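Local coordinates for aminopeptidase N family protein (Idiomarina loihiensis L2TR, PDB 4FGM) that probably trims amino acids from the amino ends of peptides, as a zinc-dependent aminopeptidase of the M61 family, at residues N241-L246 / C272-H277; S278-T283 / L303-G308; Q103-N108 / L226-G231; K250-A255 / Q265-L270. One frame throughout, in Å; residues are numbered along the deposited sequence.

Contact 1. Residues N241-L246 / C272-H277; sequences NSTALL and CHEYFH. With ZN (zinc ion), chain C; MAE (maleic acid), chain B.
Strand 242-248 packs on helix 262-277 at the zinc site, with Thr-243 and Leu-245 packed against the stem of Glu-274. Thr-243 and Glu-274 cross at about a right angle. With Thr-243 OG1 anti to the backbone N (chi1 -177°), the hydroxyl packs against the helix, 3.1 Å from Glu-274 CB. The hydroxyl's polar partner is the backbone oxygen of Leu-237 on the adjacent strand. Leu-245 runs past Glu-274 in the opposite direction, and Leu-245 CD2 meets Glu-274 CG at 3.5 Å. The helix carries an HExxH zinc motif, the signature of this metallopeptidase clan, formed by His-273, Glu-274 and His-277. His-273 NE2 binds the zinc ion at 2.3 Å, and His-277 NE2 binds it at 2.0 Å. Glu-307 adds a third protein ligand. Maleate O2 also binds the zinc, and it lies near the plane of the His-273 ring, at its edge. Glu-274 bends at chi2 (-48°), and its carboxylate turns to the bound maleate, with Glu-274 OE1 3.7 Å from maleate O2. Asp-314 holds His-273 ND1 by a hydrogen bond. His-277 ND1 is hydrogen-bonded to the backbone O of Asn-280.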
# COMPACT_ATOMS: atom_id res chain seq x y z
N ASN A 241 3.70 14.27 6.03
CA ASN A 241 4.44 15.15 5.12
C ASN A 241 5.56 14.41 4.38
O ASN A 241 6.52 15.01 3.89
CB ASN A 241 4.97 16.37 5.88
CG ASN A 241 6.15 16.05 6.78
OD1 ASN A 241 6.34 14.90 7.20
ND2 ASN A 241 6.96 17.07 7.09
N SER A 242 5.40 13.09 4.29
CA SER A 242 6.37 12.24 3.61
C SER A 242 5.78 10.86 3.38
O SER A 242 4.67 10.54 3.83
CB SER A 242 7.63 12.08 4.46
OG SER A 242 7.36 11.27 5.59
N THR A 243 6.53 10.03 2.66
CA THR A 243 6.11 8.67 2.41
C THR A 243 7.37 7.83 2.23
O THR A 243 8.39 8.33 1.78
CB THR A 243 5.21 8.55 1.15
OG1 THR A 243 4.79 7.18 0.99
CG2 THR A 243 5.95 8.99 -0.10
N ALA A 244 7.28 6.57 2.64
CA ALA A 244 8.40 5.65 2.50
C ALA A 244 8.01 4.65 1.41
O ALA A 244 6.99 3.95 1.51
CB ALA A 244 8.67 4.93 3.82
N LEU A 245 8.82 4.59 0.35
CA LEU A 245 8.55 3.70 -0.77
C LEU A 245 9.66 2.70 -1.01
O LEU A 245 10.83 2.98 -0.79
CB LEU A 245 8.39 4.52 -2.05
CG LEU A 245 7.50 5.76 -2.05
CD1 LEU A 245 7.76 6.54 -3.34
CD2 LEU A 245 6.03 5.35 -1.90
N LEU A 246 9.27 1.52 -1.47
CA LEU A 246 10.23 0.48 -1.84
C LEU A 246 9.83 0.16 -3.27
O LEU A 246 8.71 -0.29 -3.51
CB LEU A 246 10.08 -0.76 -0.97
CG LEU A 246 10.99 -1.91 -1.41
CD1 LEU A 246 12.45 -1.49 -1.27
CD2 LEU A 246 10.69 -3.15 -0.58
N CYS A 272 1.63 8.79 -6.47
CA CYS A 272 0.35 9.47 -6.52
C CYS A 272 -0.56 8.94 -5.41
O CYS A 272 -1.33 9.69 -4.81
CB CYS A 272 -0.30 9.24 -7.88
SG CYS A 272 -1.86 10.09 -8.12
N HIS A 273 -0.46 7.64 -5.16
CA HIS A 273 -1.26 6.97 -4.15
C HIS A 273 -0.90 7.44 -2.72
O HIS A 273 -1.77 7.79 -1.92
CB HIS A 273 -1.06 5.45 -4.27
CG HIS A 273 -1.91 4.65 -3.34
ND1 HIS A 273 -3.09 4.05 -3.74
CD2 HIS A 273 -1.75 4.34 -2.03
CE1 HIS A 273 -3.62 3.40 -2.72
NE2 HIS A 273 -2.83 3.56 -1.67
N GLU A 274 0.40 7.45 -2.41
CA GLU A 274 0.82 7.85 -1.08
C GLU A 274 0.55 9.34 -0.83
O GLU A 274 0.12 9.73 0.25
CB GLU A 274 2.30 7.54 -0.88
CG GLU A 274 2.69 6.07 -1.10
CD GLU A 274 1.78 5.09 -0.39
OE1 GLU A 274 1.21 5.44 0.66
OE2 GLU A 274 1.64 3.95 -0.87
N TYR A 275 0.80 10.15 -1.85
CA TYR A 275 0.60 11.60 -1.77
C TYR A 275 -0.87 11.90 -1.46
O TYR A 275 -1.18 12.69 -0.57
CB TYR A 275 0.99 12.25 -3.10
CG TYR A 275 1.23 13.75 -3.03
CD1 TYR A 275 2.34 14.27 -2.36
CD2 TYR A 275 0.36 14.65 -3.66
CE1 TYR A 275 2.59 15.63 -2.34
CE2 TYR A 275 0.60 16.02 -3.64
CZ TYR A 275 1.72 16.50 -2.98
OH TYR A 275 1.99 17.85 -2.99
N PHE A 276 -1.77 11.25 -2.19
CA PHE A 276 -3.20 11.44 -1.99
C PHE A 276 -3.58 11.12 -0.55
O PHE A 276 -4.43 11.78 0.06
CB PHE A 276 -3.99 10.50 -2.91
CG PHE A 276 -5.45 10.84 -3.02
CD1 PHE A 276 -5.87 11.88 -3.84
CD2 PHE A 276 -6.40 10.13 -2.29
CE1 PHE A 276 -7.22 12.22 -3.93
CE2 PHE A 276 -7.76 10.46 -2.37
CZ PHE A 276 -8.17 11.51 -3.19
N HIS A 277 -2.92 10.10 -0.00
CA HIS A 277 -3.15 9.67 1.38
C HIS A 277 -2.87 10.82 2.36
O HIS A 277 -3.36 10.79 3.51
CB HIS A 277 -2.26 8.46 1.73
CG HIS A 277 -2.91 7.14 1.48
ND1 HIS A 277 -4.22 6.86 1.84
CD2 HIS A 277 -2.42 5.99 0.97
CE1 HIS A 277 -4.50 5.60 1.57
NE2 HIS A 277 -3.42 5.05 1.04
ZN ZN C . -3.21 3.13 0.52
C1 MAE B . -1.37 1.45 1.48
O1 MAE B . -2.48 1.08 1.98
O2 MAE B . -1.16 2.68 1.35
C2 MAE B . -0.38 0.40 1.15
C3 MAE B . 0.38 -0.38 1.91
C4 MAE B . 0.42 -0.39 3.37
O3 MAE B . -0.23 0.35 4.13
O4 MAE B . 1.15 -1.28 3.85

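Contact 2. Residues S278-T283 / L303-G308; sequences SWNIKT and LWFYEG. With ZN (zinc ion), chain C; MAE (maleic acid), chain B.
Leu-303 O accepts two backbone hydrogen bonds, from Glu-307 N and Gly-308 N, and closes the helical turn that sets Phe-305 and Tyr-306 against Asn-280 and Ile-281. The Glu-307 N to Leu-303 O bond is 2.8 Å, and the one from Gly-308 N is longer at 3.3 Å. Asn-280 points its amide into this turn. Its CG stands anti to the backbone N (chi1 -157°), which carries OD1 in beside both rings. Asn-280 OD1 lies 2.9 Å from Tyr-306 CD1 and 3.3 Å from Phe-305 CE1. The amide plane is turned 81° from the Phe-305 ring and 49° from the Tyr-306 ring. The fit is tight, and OD1 is buried there without a polar partner. Phe-305 CD1 sits 3.6 Å above the plane of the Tyr-306 ring, over its centre. Ile-281 approaches obliquely from the other side of that ring, with its CD1 3.6 Å from Tyr-306 CG. Tyr-306 OH is held by Thr-419. The next residue, Glu-307, bends at chi2 and turns its carboxylate to the metal, where Glu-307 OE1 binds the zinc ion at 2.2 Å. This glutamate comes from downstream of the two histidines, as in gluzincins. Met-405 of helix 401-413 covers Asn-280 and Phe-305. Met-309 of helix 308-320 also touches Asn-280, while Ile-281 reaches Glu-238 on strand 235-238.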
# COMPACT_ATOMS: atom_id res chain seq x y z
N SER A 278 -2.07 11.80 1.94
CA SER A 278 -1.77 12.94 2.81
C SER A 278 -3.09 13.57 3.26
O SER A 278 -3.23 14.04 4.41
CB SER A 278 -0.97 14.00 2.07
OG SER A 278 0.38 13.58 1.95
N TRP A 279 -4.05 13.60 2.34
CA TRP A 279 -5.35 14.17 2.67
C TRP A 279 -6.24 13.03 3.14
O TRP A 279 -6.88 13.11 4.20
CB TRP A 279 -5.98 14.80 1.44
CG TRP A 279 -5.35 16.07 1.01
CD1 TRP A 279 -5.72 17.34 1.37
CD2 TRP A 279 -4.24 16.20 0.12
NE1 TRP A 279 -4.91 18.26 0.74
CE2 TRP A 279 -4.00 17.59 -0.04
CE3 TRP A 279 -3.44 15.28 -0.57
CZ2 TRP A 279 -2.98 18.08 -0.85
CZ3 TRP A 279 -2.43 15.76 -1.39
CH2 TRP A 279 -2.21 17.16 -1.53
N ASN A 280 -6.26 11.97 2.35
CA ASN A 280 -7.09 10.83 2.67
C ASN A 280 -6.39 9.79 3.52
O ASN A 280 -5.52 9.06 3.00
CB ASN A 280 -7.56 10.24 1.34
CG ASN A 280 -8.84 9.43 1.44
OD1 ASN A 280 -9.56 9.50 2.43
ND2 ASN A 280 -9.14 8.66 0.38
N ILE A 281 -6.70 9.81 4.82
CA ILE A 281 -6.14 8.95 5.86
C ILE A 281 -5.16 9.55 6.84
O ILE A 281 -5.02 9.04 7.96
CB ILE A 281 -5.51 7.64 5.31
CG1 ILE A 281 -5.58 6.55 6.39
CG2 ILE A 281 -4.03 7.83 5.07
CD1 ILE A 281 -6.98 6.32 6.91
N LYS A 282 -4.46 10.59 6.41
CA LYS A 282 -3.51 11.21 7.31
C LYS A 282 -4.20 12.35 8.05
O LYS A 282 -3.93 12.56 9.24
CB LYS A 282 -2.28 11.75 6.58
CG LYS A 282 -1.24 10.66 6.26
CD LYS A 282 -1.36 9.48 7.21
CE LYS A 282 -0.51 9.69 8.42
NZ LYS A 282 -1.04 8.88 9.54
N THR A 283 -5.07 13.09 7.36
CA THR A 283 -5.78 14.20 8.00
C THR A 283 -7.27 13.85 8.06
O THR A 283 -7.88 13.92 9.13
CB THR A 283 -5.56 15.53 7.26
OG1 THR A 283 -5.60 15.32 5.84
CG2 THR A 283 -4.21 16.12 7.65
N LEU A 303 -12.10 1.27 5.37
CA LEU A 303 -11.00 1.19 4.42
C LEU A 303 -11.47 1.14 2.96
O LEU A 303 -10.68 1.36 2.04
CB LEU A 303 -10.11 -0.01 4.72
CG LEU A 303 -9.37 0.06 6.07
CD1 LEU A 303 -8.40 -1.10 6.18
CD2 LEU A 303 -8.62 1.39 6.19
N TRP A 304 -12.76 0.88 2.74
CA TRP A 304 -13.29 0.85 1.38
C TRP A 304 -13.19 2.26 0.83
O TRP A 304 -13.09 2.48 -0.38
CB TRP A 304 -14.76 0.41 1.36
CG TRP A 304 -15.71 1.37 2.04
CD1 TRP A 304 -16.14 1.32 3.34
CD2 TRP A 304 -16.34 2.52 1.46
NE1 TRP A 304 -17.00 2.37 3.60
CE2 TRP A 304 -17.14 3.12 2.46
CE3 TRP A 304 -16.30 3.11 0.18
CZ2 TRP A 304 -17.90 4.27 2.23
CZ3 TRP A 304 -17.06 4.26 -0.05
CH2 TRP A 304 -17.85 4.82 0.98
N PHE A 305 -13.23 3.23 1.73
CA PHE A 305 -13.16 4.62 1.35
C PHE A 305 -11.71 5.12 1.40
O PHE A 305 -11.19 5.67 0.42
CB PHE A 305 -14.06 5.46 2.27
CG PHE A 305 -13.95 6.95 2.06
CD1 PHE A 305 -12.98 7.69 2.74
CD2 PHE A 305 -14.79 7.60 1.16
CE1 PHE A 305 -12.84 9.07 2.52
CE2 PHE A 305 -14.67 8.97 0.93
CZ PHE A 305 -13.69 9.71 1.61
N TYR A 306 -11.06 4.91 2.54
CA TYR A 306 -9.69 5.36 2.70
C TYR A 306 -8.68 4.67 1.78
O TYR A 306 -7.67 5.26 1.41
CB TYR A 306 -9.30 5.27 4.17
CG TYR A 306 -9.99 6.36 4.95
CD1 TYR A 306 -9.65 7.70 4.73
CD2 TYR A 306 -11.06 6.08 5.79
CE1 TYR A 306 -10.36 8.73 5.33
CE2 TYR A 306 -11.78 7.11 6.40
CZ TYR A 306 -11.43 8.43 6.15
OH TYR A 306 -12.17 9.46 6.70
N GLU A 307 -8.96 3.43 1.41
CA GLU A 307 -8.06 2.74 0.50
C GLU A 307 -8.70 2.72 -0.89
O GLU A 307 -8.02 2.91 -1.90
CB GLU A 307 -7.78 1.31 0.97
CG GLU A 307 -6.82 1.23 2.16
CD GLU A 307 -5.50 1.95 1.91
OE1 GLU A 307 -5.25 2.35 0.76
OE2 GLU A 307 -4.72 2.12 2.86
N GLY A 308 -10.02 2.51 -0.93
CA GLY A 308 -10.75 2.46 -2.19
C GLY A 308 -10.65 3.71 -3.06
O GLY A 308 -10.25 3.62 -4.22
ZN ZN C . -3.21 3.13 0.52
C1 MAE B . -1.37 1.45 1.48
O1 MAE B . -2.48 1.08 1.98
O2 MAE B . -1.16 2.68 1.35
C2 MAE B . -0.38 0.40 1.15
C3 MAE B . 0.38 -0.38 1.91
C4 MAE B . 0.42 -0.39 3.37
O3 MAE B . -0.23 0.35 4.13
O4 MAE B . 1.15 -1.28 3.85

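Contact 3. Residues Q103-N108 / L226-G231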
# COMPACT_ATOMS: atom_id res chain seq x y z
N GLN A 103 22.94 1.26 3.56
CA GLN A 103 21.85 2.18 3.85
C GLN A 103 21.17 1.89 5.18
O GLN A 103 21.42 0.86 5.81
CB GLN A 103 20.81 2.12 2.72
CG GLN A 103 19.90 0.88 2.75
CD GLN A 103 19.03 0.75 1.50
OE1 GLN A 103 18.53 1.74 0.95
NE2 GLN A 103 18.83 -0.49 1.05
N GLY A 104 20.32 2.82 5.59
CA GLY A 104 19.58 2.68 6.82
C GLY A 104 18.20 3.29 6.65
O GLY A 104 18.03 4.33 6.01
N PHE A 105 17.20 2.62 7.22
CA PHE A 105 15.83 3.11 7.16
C PHE A 105 15.14 2.71 8.46
O PHE A 105 15.41 1.65 9.00
CB PHE A 105 15.07 2.48 5.99
CG PHE A 105 13.59 2.79 6.00
CD1 PHE A 105 13.12 4.02 5.56
CD2 PHE A 105 12.69 1.87 6.53
CE1 PHE A 105 11.76 4.33 5.63
CE2 PHE A 105 11.32 2.17 6.61
CZ PHE A 105 10.86 3.41 6.16
N PHE A 106 14.25 3.57 8.96
CA PHE A 106 13.53 3.23 10.18
C PHE A 106 12.30 4.07 10.47
O PHE A 106 12.22 5.24 10.08
CB PHE A 106 14.46 3.25 11.42
CG PHE A 106 14.99 4.62 11.79
CD1 PHE A 106 16.25 5.03 11.36
CD2 PHE A 106 14.24 5.49 12.58
CE1 PHE A 106 16.77 6.28 11.73
CE2 PHE A 106 14.74 6.73 12.96
CZ PHE A 106 16.01 7.13 12.52
N ASN A 107 11.35 3.45 11.15
CA ASN A 107 10.12 4.08 11.59
C ASN A 107 10.27 4.09 13.10
O ASN A 107 10.73 3.10 13.69
CB ASN A 107 8.92 3.23 11.20
CG ASN A 107 8.60 3.31 9.72
OD1 ASN A 107 8.05 4.31 9.25
ND2 ASN A 107 8.96 2.27 8.99
N ASN A 108 9.89 5.18 13.74
CA ASN A 108 10.04 5.25 15.18
C ASN A 108 9.13 4.33 15.96
O ASN A 108 9.29 4.18 17.18
CB ASN A 108 9.94 6.71 15.62
CG ASN A 108 11.12 7.52 15.11
OD1 ASN A 108 12.26 7.11 15.27
ND2 ASN A 108 10.85 8.67 14.49
N LEU A 226 10.53 9.40 0.23
CA LEU A 226 11.69 8.60 0.64
C LEU A 226 11.63 7.28 -0.11
O LEU A 226 10.73 6.46 0.12
CB LEU A 226 11.66 8.37 2.15
CG LEU A 226 11.55 9.64 2.99
CD1 LEU A 226 11.55 9.28 4.48
CD2 LEU A 226 12.71 10.59 2.67
N THR A 227 12.60 7.06 -0.99
CA THR A 227 12.59 5.87 -1.82
C THR A 227 13.77 4.92 -1.74
O THR A 227 14.91 5.31 -1.98
CB THR A 227 12.44 6.27 -3.30
OG1 THR A 227 11.31 7.15 -3.44
CG2 THR A 227 12.22 5.05 -4.18
N MSE A 228 13.48 3.67 -1.40
CA MSE A 228 14.49 2.63 -1.37
C MSE A 228 14.34 1.89 -2.71
O MSE A 228 13.25 1.45 -3.09
CB MSE A 228 14.26 1.67 -0.21
CG MSE A 228 14.76 2.20 1.11
SE MSE A 228 14.30 1.05 2.58
CE MSE A 228 12.41 1.45 2.66
N VAL A 229 15.45 1.78 -3.44
CA VAL A 229 15.42 1.13 -4.74
C VAL A 229 16.15 -0.20 -4.73
O VAL A 229 17.36 -0.24 -4.49
CB VAL A 229 16.07 2.03 -5.82
CG1 VAL A 229 15.80 1.45 -7.20
CG2 VAL A 229 15.52 3.44 -5.71
N VAL A 230 15.42 -1.28 -4.99
CA VAL A 230 16.01 -2.61 -5.02
C VAL A 230 15.79 -3.25 -6.39
O VAL A 230 15.31 -2.60 -7.32
CB VAL A 230 15.41 -3.49 -3.92
CG1 VAL A 230 15.65 -2.86 -2.57
CG2 VAL A 230 13.92 -3.69 -4.16
N GLY A 231 16.12 -4.53 -6.52
CA GLY A 231 15.94 -5.20 -7.79
C GLY A 231 14.49 -5.54 -8.06
O GLY A 231 13.96 -5.33 -9.16
O HOH W 1 17.92 0.06 -1.56
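Phe-105 and Met-228 meet at about a right angle, the methyl end of the selenomethionine set over one face of the ring. Met-228 CE lies 3.8 Å from the centroid of the Phe-105 ring and only 11° off the ring normal, a CH-pi contact. The selenium stands obliquely, 36° off the normal, which makes the pair a Met-aromatic contact as well. Met-228 SE also touches Phe-105 CB at 3.8 Å. The bend at chi3 (-73°) folds CE back over the ring. With an alanine here in place of Phe-105, the Met-228 methyl would probably lose its aromatic cover and a gap would open between the two strands. Gln-103 crosses Met-228 further along, with Gln-103 OE1 3.8 Å from Met-228 CG. Its amide is anchored at both ends: OE1 is bonded to Ser-190 OG, and NE2 gives a proton to a water at 2.8 Å. That water lies 3.0 Å from Val-229 O. No direct hydrogen bond joins the two segments; side-chain packing and this water link them. Strand 103-106 runs between strands 97-99 and 168-171. Strand 222-230 belongs to a separate five-strand mixed sheet, between strands 183-190 and 242-248. Ala-244 of strand 242-248 also touches the Phe-105 ring.

Contact 4. Residues K250-A255 / Q265-L270; sequences KDLISA and QTFLSL
Phe-267 reaches from helix 262-277 to the loop at Asp-251 and Leu-252, and each part of it meets something different. Its CB lies against the loop backbone, with Phe-267 CB 3.7 Å from Asp-251 O. The same atom meets a side chain too, at 3.9 Å between Phe-267 CB and Asp-251 CB. The ring then leaves the helix with CG anti to the backbone N (chi1 177°), which brings one face under Leu-252. Leu-252 CD2 sits 3.6 Å from the centroid of the Phe-267 ring, 8° off the normal, a CH-pi contact centred on the ring. At the tip, Phe-267 CZ is 3.7 Å from Leu-252 CD2. Further round the ring are Leu-245 and Cys-247 of strand 242-248 and Ile-200 of helix 197-215. A serine at Phe-267 would probably leave the Leu-252 methyl without its aromatic floor and a gap between loop, strand and helix. Asp-251 keeps its carboxylate away from the ring. Its OD1 makes a long salt bridge with Lys-250 NZ at 3.8 Å, and its OD2 takes a weak hydrogen bond from Ser-248 N. Leu-252 CD1 turns instead to Val-229. The contact is apolar packing against the part of the helix that precedes the HExxH residues, where that helix lies on the five-strand mixed sheet, consistent with the sheet-and-helix core of thermolysin-like catalytic domains.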
# COMPACT_ATOMS: atom_id res chain seq x y z
N LYS A 250 13.78 -1.04 -12.10
CA LYS A 250 13.27 -0.89 -13.46
C LYS A 250 12.12 0.11 -13.54
O LYS A 250 11.75 0.54 -14.62
CB LYS A 250 12.82 -2.23 -14.03
CG LYS A 250 11.74 -2.95 -13.22
CD LYS A 250 11.30 -4.21 -13.94
CE LYS A 250 10.53 -5.16 -13.02
NZ LYS A 250 9.28 -4.57 -12.50
N ASP A 251 11.58 0.50 -12.39
CA ASP A 251 10.47 1.45 -12.36
C ASP A 251 10.93 2.90 -12.43
O ASP A 251 10.13 3.81 -12.67
CB ASP A 251 9.63 1.26 -11.10
CG ASP A 251 9.07 -0.15 -10.97
OD1 ASP A 251 8.92 -0.83 -12.01
OD2 ASP A 251 8.77 -0.58 -9.83
N LEU A 252 12.23 3.13 -12.23
CA LEU A 252 12.77 4.48 -12.26
C LEU A 252 13.39 4.73 -13.62
O LEU A 252 14.54 4.39 -13.87
CB LEU A 252 13.80 4.66 -11.15
CG LEU A 252 13.25 4.49 -9.72
CD1 LEU A 252 14.37 4.70 -8.73
CD2 LEU A 252 12.13 5.49 -9.45
N ILE A 253 12.60 5.35 -14.49
CA ILE A 253 13.00 5.64 -15.86
C ILE A 253 14.34 6.39 -15.98
O ILE A 253 14.64 7.31 -15.22
CB ILE A 253 11.85 6.40 -16.57
CG1 ILE A 253 12.09 6.44 -18.07
CG2 ILE A 253 11.68 7.79 -15.97
CD1 ILE A 253 10.82 6.64 -18.87
N SER A 254 15.15 5.95 -16.94
CA SER A 254 16.46 6.54 -17.18
C SER A 254 16.44 7.67 -18.21
O SER A 254 15.42 7.90 -18.88
CB SER A 254 17.45 5.46 -17.64
OG SER A 254 17.12 4.98 -18.93
N ALA A 255 17.56 8.35 -18.34
CA ALA A 255 17.69 9.46 -19.28
C ALA A 255 17.63 9.01 -20.74
O ALA A 255 17.45 9.83 -21.63
CB ALA A 255 19.00 10.20 -19.02
N GLN A 265 5.19 3.75 -14.93
CA GLN A 265 3.80 4.10 -14.63
C GLN A 265 3.40 3.57 -13.24
O GLN A 265 2.71 4.25 -12.48
CB GLN A 265 2.87 3.54 -15.71
CG GLN A 265 1.40 3.49 -15.35
CD GLN A 265 0.90 2.07 -15.12
OE1 GLN A 265 0.78 1.62 -13.98
NE2 GLN A 265 0.64 1.36 -16.21
N THR A 266 3.85 2.36 -12.93
CA THR A 266 3.55 1.76 -11.63
C THR A 266 4.14 2.62 -10.51
O THR A 266 3.52 2.80 -9.46
CB THR A 266 4.11 0.33 -11.56
OG1 THR A 266 3.37 -0.51 -12.45
CG2 THR A 266 3.97 -0.22 -10.15
N PHE A 267 5.34 3.15 -10.74
CA PHE A 267 6.00 3.99 -9.75
C PHE A 267 5.23 5.30 -9.57
O PHE A 267 4.98 5.73 -8.43
CB PHE A 267 7.44 4.31 -10.17
CG PHE A 267 8.15 5.24 -9.23
CD1 PHE A 267 8.50 4.83 -7.95
CD2 PHE A 267 8.43 6.55 -9.62
CE1 PHE A 267 9.13 5.71 -7.06
CE2 PHE A 267 9.06 7.43 -8.74
CZ PHE A 267 9.41 7.01 -7.46
N LEU A 268 4.87 5.94 -10.68
CA LEU A 268 4.14 7.20 -10.60
C LEU A 268 2.80 6.98 -9.92
O LEU A 268 2.31 7.83 -9.17
CB LEU A 268 3.93 7.78 -11.99
CG LEU A 268 5.21 8.29 -12.65
CD1 LEU A 268 4.90 8.92 -13.99
CD2 LEU A 268 5.89 9.28 -11.74
N SER A 269 2.20 5.82 -10.17
CA SER A 269 0.92 5.49 -9.57
C SER A 269 1.10 5.31 -8.06
O SER A 269 0.24 5.72 -7.27
CB SER A 269 0.37 4.22 -10.20
OG SER A 269 -0.92 3.93 -9.69
N LEU A 270 2.22 4.71 -7.66
CA LEU A 270 2.52 4.50 -6.24
C LEU A 270 2.70 5.84 -5.52
O LEU A 270 2.14 6.04 -4.43
CB LEU A 270 3.78 3.66 -6.07
CG LEU A 270 4.28 3.43 -4.63
CD1 LEU A 270 3.22 2.72 -3.79
CD2 LEU A 270 5.54 2.59 -4.68

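Overall arrangement
Along the chain the first segments run contact 3, 1, 4, 2. Contact 4 falls within the chain span between the two segments of contact 1, and both use helix 262-277. Their centres are about 14 Å apart. Contacts 1 and 3 share the five-strand mixed sheet, where strands 222-230 and 242-248 are neighbours, and their centres lie about 13 Å apart. Contact 3 joins that sheet to the strands of the N-terminal region. Contacts 1 and 2 both reach the zinc ion and the maleate, with centres about 12 Å apart. Contacts 2 and 3, about 23 Å apart between centres, do not touch. The protein's zinc ligands thus come from helix 262-277 and the later turn 303-308.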